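Local coordinates for protein STE5 (Saccharomyces cerevisiae, PDB 3FZE) that scaffolds the yeast pheromone response and, through this minimal domain, acts as a co-catalyst for phosphorylation of the MAP kinase Fus3 by Ste7, at residues P95-L98 against K99-Y103; K125-F129 against Q130-C134; L174-L177 against C178-G182. All coordinates share one frame; numbering follows the deposited sequence. Where two conformers were deposited one is given.

Contact 1. Residues P95-L98 against K99-Y103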
# COMPACT_ATOMS: atom_id res chain seq x y z
N PRO A 95 12.20 2.26 -2.15
CA PRO A 95 11.99 2.22 -0.70
C PRO A 95 12.93 3.18 0.03
O PRO A 95 12.47 3.89 0.94
CB PRO A 95 12.30 0.77 -0.34
CG PRO A 95 11.92 0.01 -1.58
CD PRO A 95 12.31 0.91 -2.73
N ILE A 96 14.20 3.23 -0.35
CA ILE A 96 15.12 4.16 0.31
C ILE A 96 14.70 5.61 0.09
O ILE A 96 14.78 6.42 1.01
CB ILE A 96 16.60 3.96 -0.12
CG1 ILE A 96 17.51 4.86 0.71
CG2 ILE A 96 16.79 4.25 -1.60
CD1 ILE A 96 17.33 4.69 2.20
N TRP A 97 14.25 5.95 -1.12
CA TRP A 97 13.73 7.29 -1.34
C TRP A 97 12.60 7.57 -0.35
O TRP A 97 12.56 8.63 0.27
CB TRP A 97 13.21 7.48 -2.78
CG TRP A 97 12.52 8.80 -2.92
CD1 TRP A 97 13.10 10.00 -3.22
CD2 TRP A 97 11.12 9.07 -2.72
NE1 TRP A 97 12.14 11.00 -3.22
CE2 TRP A 97 10.93 10.45 -2.92
CE3 TRP A 97 10.02 8.27 -2.39
CZ2 TRP A 97 9.67 11.05 -2.81
CZ3 TRP A 97 8.77 8.87 -2.28
CH2 TRP A 97 8.61 10.25 -2.48
N LEU A 98 11.69 6.62 -0.21
CA LEU A 98 10.55 6.79 0.69
C LEU A 98 11.00 6.95 2.14
O LEU A 98 10.51 7.84 2.85
CB LEU A 98 9.55 5.64 0.54
CG LEU A 98 8.23 5.80 1.31
CD1 LEU A 98 7.39 6.96 0.74
CD2 LEU A 98 7.45 4.49 1.29
N LYS A 99 11.93 6.11 2.59
CA LYS A 99 12.41 6.22 3.97
C LYS A 99 13.07 7.57 4.21
O LYS A 99 12.80 8.22 5.22
CB LYS A 99 13.37 5.08 4.31
CG LYS A 99 13.92 5.14 5.73
CD LYS A 99 15.27 5.86 5.80
CE LYS A 99 15.79 5.94 7.23
NZ LYS A 99 17.27 6.15 7.27
N ASN A 100 13.92 8.00 3.29
CA ASN A 100 14.59 9.29 3.42
C ASN A 100 13.62 10.47 3.43
O ASN A 100 13.83 11.48 4.11
CB ASN A 100 15.64 9.47 2.32
CG ASN A 100 16.89 8.63 2.57
OD1 ASN A 100 17.19 8.28 3.70
ND2 ASN A 100 17.60 8.30 1.50
N THR A 101 12.53 10.33 2.68
CA THR A 101 11.52 11.37 2.57
C THR A 101 10.59 11.39 3.78
O THR A 101 10.35 12.45 4.35
CB THR A 101 10.69 11.23 1.28
OG1 THR A 101 11.55 11.33 0.14
CG2 THR A 101 9.64 12.32 1.21
N LEU A 102 10.07 10.23 4.16
CA LEU A 102 9.16 10.14 5.31
C LEU A 102 9.89 10.22 6.64
O LEU A 102 9.34 10.73 7.63
CB LEU A 102 8.34 8.84 5.28
CG LEU A 102 7.39 8.58 4.10
CD1 LEU A 102 6.66 7.27 4.28
CD2 LEU A 102 6.41 9.72 3.93
N TYR A 103 11.12 9.70 6.68
CA TYR A 103 11.88 9.59 7.93
C TYR A 103 13.33 10.08 7.81
O TYR A 103 14.28 9.32 7.97
CB TYR A 103 11.84 8.16 8.47
CG TYR A 103 10.43 7.65 8.67
CD1 TYR A 103 9.70 8.00 9.80
CD2 TYR A 103 9.82 6.86 7.71
CE1 TYR A 103 8.40 7.56 9.97
CE2 TYR A 103 8.51 6.41 7.88
CZ TYR A 103 7.81 6.77 9.00
OH TYR A 103 6.51 6.33 9.18

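Contact 2. Residues K125-F129 against Q130-C134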
# COMPACT_ATOMS: atom_id res chain seq x y z
N LYS A 125 9.86 -1.48 -13.07
CA LYS A 125 8.72 -0.58 -12.90
C LYS A 125 7.81 -0.93 -11.72
O LYS A 125 7.17 -0.05 -11.17
CB LYS A 125 7.89 -0.51 -14.18
CG LYS A 125 8.61 0.09 -15.35
CD LYS A 125 7.68 0.23 -16.54
CE LYS A 125 8.44 0.70 -17.77
NZ LYS A 125 9.00 2.07 -17.60
N SER A 126 7.74 -2.21 -11.37
CA SER A 126 6.83 -2.64 -10.30
C SER A 126 7.47 -2.45 -8.93
O SER A 126 8.60 -2.87 -8.70
CB SER A 126 6.43 -4.10 -10.52
OG SER A 126 5.87 -4.67 -9.35
N ILE A 127 6.74 -1.83 -8.01
CA ILE A 127 7.26 -1.64 -6.65
C ILE A 127 7.49 -2.97 -5.92
O ILE A 127 8.18 -3.03 -4.90
CB ILE A 127 6.33 -0.72 -5.80
CG1 ILE A 127 5.00 -1.41 -5.51
CG2 ILE A 127 6.11 0.62 -6.50
CD1 ILE A 127 4.15 -0.70 -4.46
N LEU A 128 6.92 -4.05 -6.45
CA LEU A 128 6.99 -5.34 -5.78
C LEU A 128 8.37 -6.01 -5.93
O LEU A 128 8.68 -6.95 -5.20
CB LEU A 128 5.87 -6.27 -6.25
CG LEU A 128 4.44 -5.72 -6.17
CD1 LEU A 128 3.44 -6.68 -6.79
CD2 LEU A 128 4.06 -5.46 -4.72
N PHE A 129 9.19 -5.51 -6.84
CA PHE A 129 10.53 -6.06 -7.05
C PHE A 129 11.60 -5.33 -6.23
O PHE A 129 12.77 -5.70 -6.26
CB PHE A 129 10.94 -5.97 -8.53
CG PHE A 129 10.18 -6.89 -9.43
CD1 PHE A 129 10.75 -8.06 -9.89
CD2 PHE A 129 8.89 -6.59 -9.82
CE1 PHE A 129 10.05 -8.91 -10.72
CE2 PHE A 129 8.18 -7.44 -10.65
CZ PHE A 129 8.76 -8.60 -11.10
N GLN A 130 11.20 -4.28 -5.52
CA GLN A 130 12.18 -3.36 -4.97
C GLN A 130 12.64 -3.82 -3.59
O GLN A 130 12.02 -4.69 -2.99
CB GLN A 130 11.62 -1.93 -4.96
CG GLN A 130 11.35 -1.42 -6.38
CD GLN A 130 10.61 -0.09 -6.42
OE1 GLN A 130 10.48 0.59 -5.40
NE2 GLN A 130 10.12 0.29 -7.61
N ASP A 131 13.75 -3.26 -3.10
CA ASP A 131 14.30 -3.72 -1.83
C ASP A 131 13.87 -2.83 -0.66
O ASP A 131 14.25 -1.66 -0.57
CB ASP A 131 15.82 -3.91 -1.89
CG ASP A 131 16.59 -2.59 -1.88
OD1 ASP A 131 16.03 -1.56 -2.32
OD2 ASP A 131 17.76 -2.60 -1.44
N TYR A 132 13.07 -3.41 0.22
CA TYR A 132 12.52 -2.69 1.36
C TYR A 132 13.49 -2.80 2.54
O TYR A 132 13.18 -2.45 3.68
CB TYR A 132 11.10 -3.17 1.65
CG TYR A 132 10.17 -2.75 0.52
CD1 TYR A 132 10.12 -3.46 -0.67
CD2 TYR A 132 9.39 -1.60 0.62
CE1 TYR A 132 9.30 -3.06 -1.72
CE2 TYR A 132 8.56 -1.20 -0.42
CZ TYR A 132 8.52 -1.94 -1.59
OH TYR A 132 7.70 -1.55 -2.63
N ARG A 133 14.67 -3.31 2.19
CA ARG A 133 15.93 -3.15 2.91
C ARG A 133 15.92 -2.16 4.08
O ARG A 133 16.07 -2.55 5.23
CB ARG A 133 17.02 -2.73 1.93
N CYS A 134 15.77 -0.89 3.75
CA CYS A 134 16.02 0.22 4.67
C CYS A 134 15.01 0.33 5.81
O CYS A 134 15.24 1.07 6.76
CB CYS A 134 15.96 1.51 3.87
SG CYS A 134 14.49 1.54 2.82
O HOH W 1 11.08 -1.88 -9.66
O HOH W 2 11.15 -7.23 -3.78

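Contact 3. Residues L174-L177 against C178-G182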
# COMPACT_ATOMS: atom_id res chain seq x y z
N LEU A 174 -7.87 -4.82 0.39
CA LEU A 174 -8.07 -3.70 1.31
C LEU A 174 -9.14 -3.97 2.38
O LEU A 174 -8.99 -3.55 3.52
CB LEU A 174 -8.35 -2.42 0.53
CG LEU A 174 -7.16 -1.97 -0.32
CD1 LEU A 174 -7.54 -0.79 -1.21
CD2 LEU A 174 -5.98 -1.62 0.58
N GLU A 175 -10.21 -4.68 2.01
CA GLU A 175 -11.21 -5.10 2.99
C GLU A 175 -10.56 -6.05 4.00
O GLU A 175 -10.80 -5.94 5.20
CB GLU A 175 -12.44 -5.74 2.33
CG GLU A 175 -13.38 -4.73 1.69
CD GLU A 175 -14.70 -5.32 1.25
OE1 GLU A 175 -14.81 -6.56 1.19
OE2 GLU A 175 -15.64 -4.55 0.95
N THR A 176 -9.73 -6.96 3.51
CA THR A 176 -9.05 -7.89 4.40
C THR A 176 -8.12 -7.15 5.35
O THR A 176 -8.08 -7.44 6.55
CB THR A 176 -8.25 -8.96 3.63
OG1 THR A 176 -9.15 -9.74 2.84
CG2 THR A 176 -7.53 -9.89 4.61
N LEU A 177 -7.40 -6.17 4.82
CA LEU A 177 -6.50 -5.39 5.65
C LEU A 177 -7.27 -4.65 6.74
O LEU A 177 -6.94 -4.74 7.92
CB LEU A 177 -5.70 -4.43 4.77
CG LEU A 177 -4.75 -3.48 5.52
CD1 LEU A 177 -3.65 -4.26 6.24
CD2 LEU A 177 -4.18 -2.46 4.56
N CYS A 178 -8.32 -3.92 6.35
CA CYS A 178 -9.05 -3.11 7.31
C CYS A 178 -9.78 -3.95 8.34
O CYS A 178 -9.75 -3.65 9.55
CB CYS A 178 -10.06 -2.21 6.59
SG CYS A 178 -9.23 -0.88 5.73
N TYR A 179 -10.46 -4.99 7.87
CA TYR A 179 -11.25 -5.82 8.77
C TYR A 179 -10.39 -6.60 9.75
O TYR A 179 -10.80 -6.84 10.88
CB TYR A 179 -12.23 -6.72 7.99
CG TYR A 179 -13.51 -6.00 7.63
CD1 TYR A 179 -13.50 -4.97 6.68
CD2 TYR A 179 -14.69 -6.30 8.27
CE1 TYR A 179 -14.66 -4.29 6.37
CE2 TYR A 179 -15.87 -5.63 7.96
CZ TYR A 179 -15.84 -4.62 7.01
OH TYR A 179 -17.02 -3.96 6.72
N SER A 180 -9.19 -6.99 9.32
CA SER A 180 -8.27 -7.70 10.21
C SER A 180 -7.92 -6.83 11.42
O SER A 180 -7.64 -7.34 12.51
CB SER A 180 -7.00 -8.13 9.49
OG SER A 180 -7.27 -9.14 8.52
N PHE A 181 -7.96 -5.52 11.23
CA PHE A 181 -7.73 -4.58 12.34
C PHE A 181 -9.01 -4.15 13.07
O PHE A 181 -8.97 -3.31 13.96
CB PHE A 181 -6.94 -3.36 11.85
CG PHE A 181 -5.50 -3.65 11.56
CD1 PHE A 181 -4.59 -3.77 12.60
CD2 PHE A 181 -5.05 -3.79 10.26
CE1 PHE A 181 -3.26 -4.04 12.34
CE2 PHE A 181 -3.72 -4.07 10.00
CZ PHE A 181 -2.82 -4.19 11.04
N GLY A 182 -10.15 -4.74 12.69
CA GLY A 182 -11.42 -4.44 13.32
C GLY A 182 -12.03 -3.12 12.87
O GLY A 182 -12.79 -2.50 13.60

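Contact 1. Residues P95-L98 against K99-Y103
Trp97 O is gripped twice by Thr101, once by the backbone N and once by the hydroxyl, in the i to i+4 spacing of the short helix 95-102 that packs against the central sheet of this vWA-like fold. Thr101 OG1 gives its proton to Trp97 O over 2.9 Å from 37° above the carbonyl plane, while the amide comes from the opposite face. The hydroxyl reaches this position because OG1 stands beside its own backbone N and anti to its carbonyl carbon (chi1 -61°), so it folds back along the helix.

The same turn brings OG1 over one face of the indole, 3.2 Å from Trp97 CE2 and offset toward the rim. Thr101 CB adds a CH-pi contact, 4.3 Å from the centroid of the six-membered ring and 12° from its normal. Beyond the helix, Tyr68 meets the indole edge-to-face, placing it between helix and strand 65-68. With an alanine in place of Trp97, Thr101 CB would probably lose the aromatic face beneath it and Tyr68 its edge-to-face partner.

On the buried side Leu98 packs against Ile23 and Cys57 of the sheet. On the exposed side, Ile96 lays its CG1 branch beside the Asn100 amide, ND2 standing 3.5 Å from CG1. A nearly straight backbone bond joins the two leucines, Leu102 N reaching Leu98 O at 2.8 Å, and their branches meet methyl to methyl, with 3.6 Å between Leu98 CD1 and Leu102 CD1.

Contact 2. Residues K125-F129 against Q130-C134
A compact turn in the connection between strands 111-117 and 145-150 opens with an ST turn and runs into a short 3-10 segment, 127-129. Ser126 OG accepts from Leu128 N at 3.1 Å, which starts the turn. The carbonyl of Ile127 then draws the following chain back: Tyr132 OH donates to Ile127 O over 2.8 Å, and Gln130 N adds a weak bond at 3.3 Å.

The phenol hydroxyl lies 44° above the carbonyl plane of Ile127, whereas Ile127 O itself sits at the edge of the tyrosine ring, in the ring plane. Tyr132 OH also rests against the aliphatic side of Ile127, 3.6 Å from its CB. Ile127 and Tyr132 both pack on Ala115 of strand 111-117, which places this bond beside the sheet.

Gln130 runs its extended side chain alongside the turn, CG lying anti to its carbonyl carbon (chi1 -64°) and the amide carbon CD coming 3.7 Å from Ile127 CA. Its NE2 bonds to Asn63 and also donates to a water, 3.1 Å away, that in turn donates to Ser126 O. A second water donates to both Leu128 O and Gln130 O. Residues 130-134 form no regular helix or strand, and the chemistry here is one of carbonyls met by side chain or solvent: Ile127 O receives the phenol, while Ser126 O, Leu128 O and Gln130 O each receive a water proton.

Contact 3. Residues L174-L177 against C178-G182
Ser180 OG donates to Thr176 O over 2.7 Å, and Ser180 N reaches the same oxygen at 3.0 Å. The two donors approach from opposite faces of the carbonyl plane, each tilted about 30° from it, so the oxygen is held by two bonds from one residue. With chi1 at -68°, Ser180 OG sits on the side of its own N, within reach of the carbonyl four residues back. The Thr176 hydroxyl does likewise one turn earlier, its OG1 bonding to Phe172 O.

Cys178 N to Leu174 O and Tyr179 N to Glu175 O are ordinary i to i+4 helical bonds. The Tyr179 ring turns its edge to the latter acceptor, with CD1 3.2 Å from Glu175 O.

This is the C-terminal end of helix 170-180, closed by a Schellman motif: Gly182 takes positive phi (77°), and its N bonds to Tyr179 O at 2.8 Å. Phe181 N adds a weak bond to Cys178 O.

Just before that glycine, Phe181 swings its ring back beside the last turn. The ring edge faces Leu177 O, 3.2 Å from CD2, and Leu177 CD1 lies in the ring plane at the edge, 3.8 Å from CE2. Phe51 meets the same ring edge-to-face, while Leu174 and Cys178 lean on Ser43 of helix 35-50. Thr176 and Ser180 look instead to helix 2-14, where both side chains touch Ile9.

Contacts 1, 2 and 3 follow one another along the chain, on helix 95-102, in the connection between strands 111-117 and 145-150, and at the end of helix 170-180. The first two are neighbours, their centres about 12 Å apart: Pro95 CG packs on Asp131 O at 3.0 Å, and Cys134 SG touches the start of the helix. Contact 3 lies on the opposite side of the chain's centre, about 25 Å from contact 1 and about 23 Å from contact 2 between centres. This separation fits the alpha/beta/alpha layering of a vWA-like domain: helix 95-102 packs on one side of the mixed sheet, while helix 170-180 packs with helices 2-14 and 35-50 in the layer on the other side.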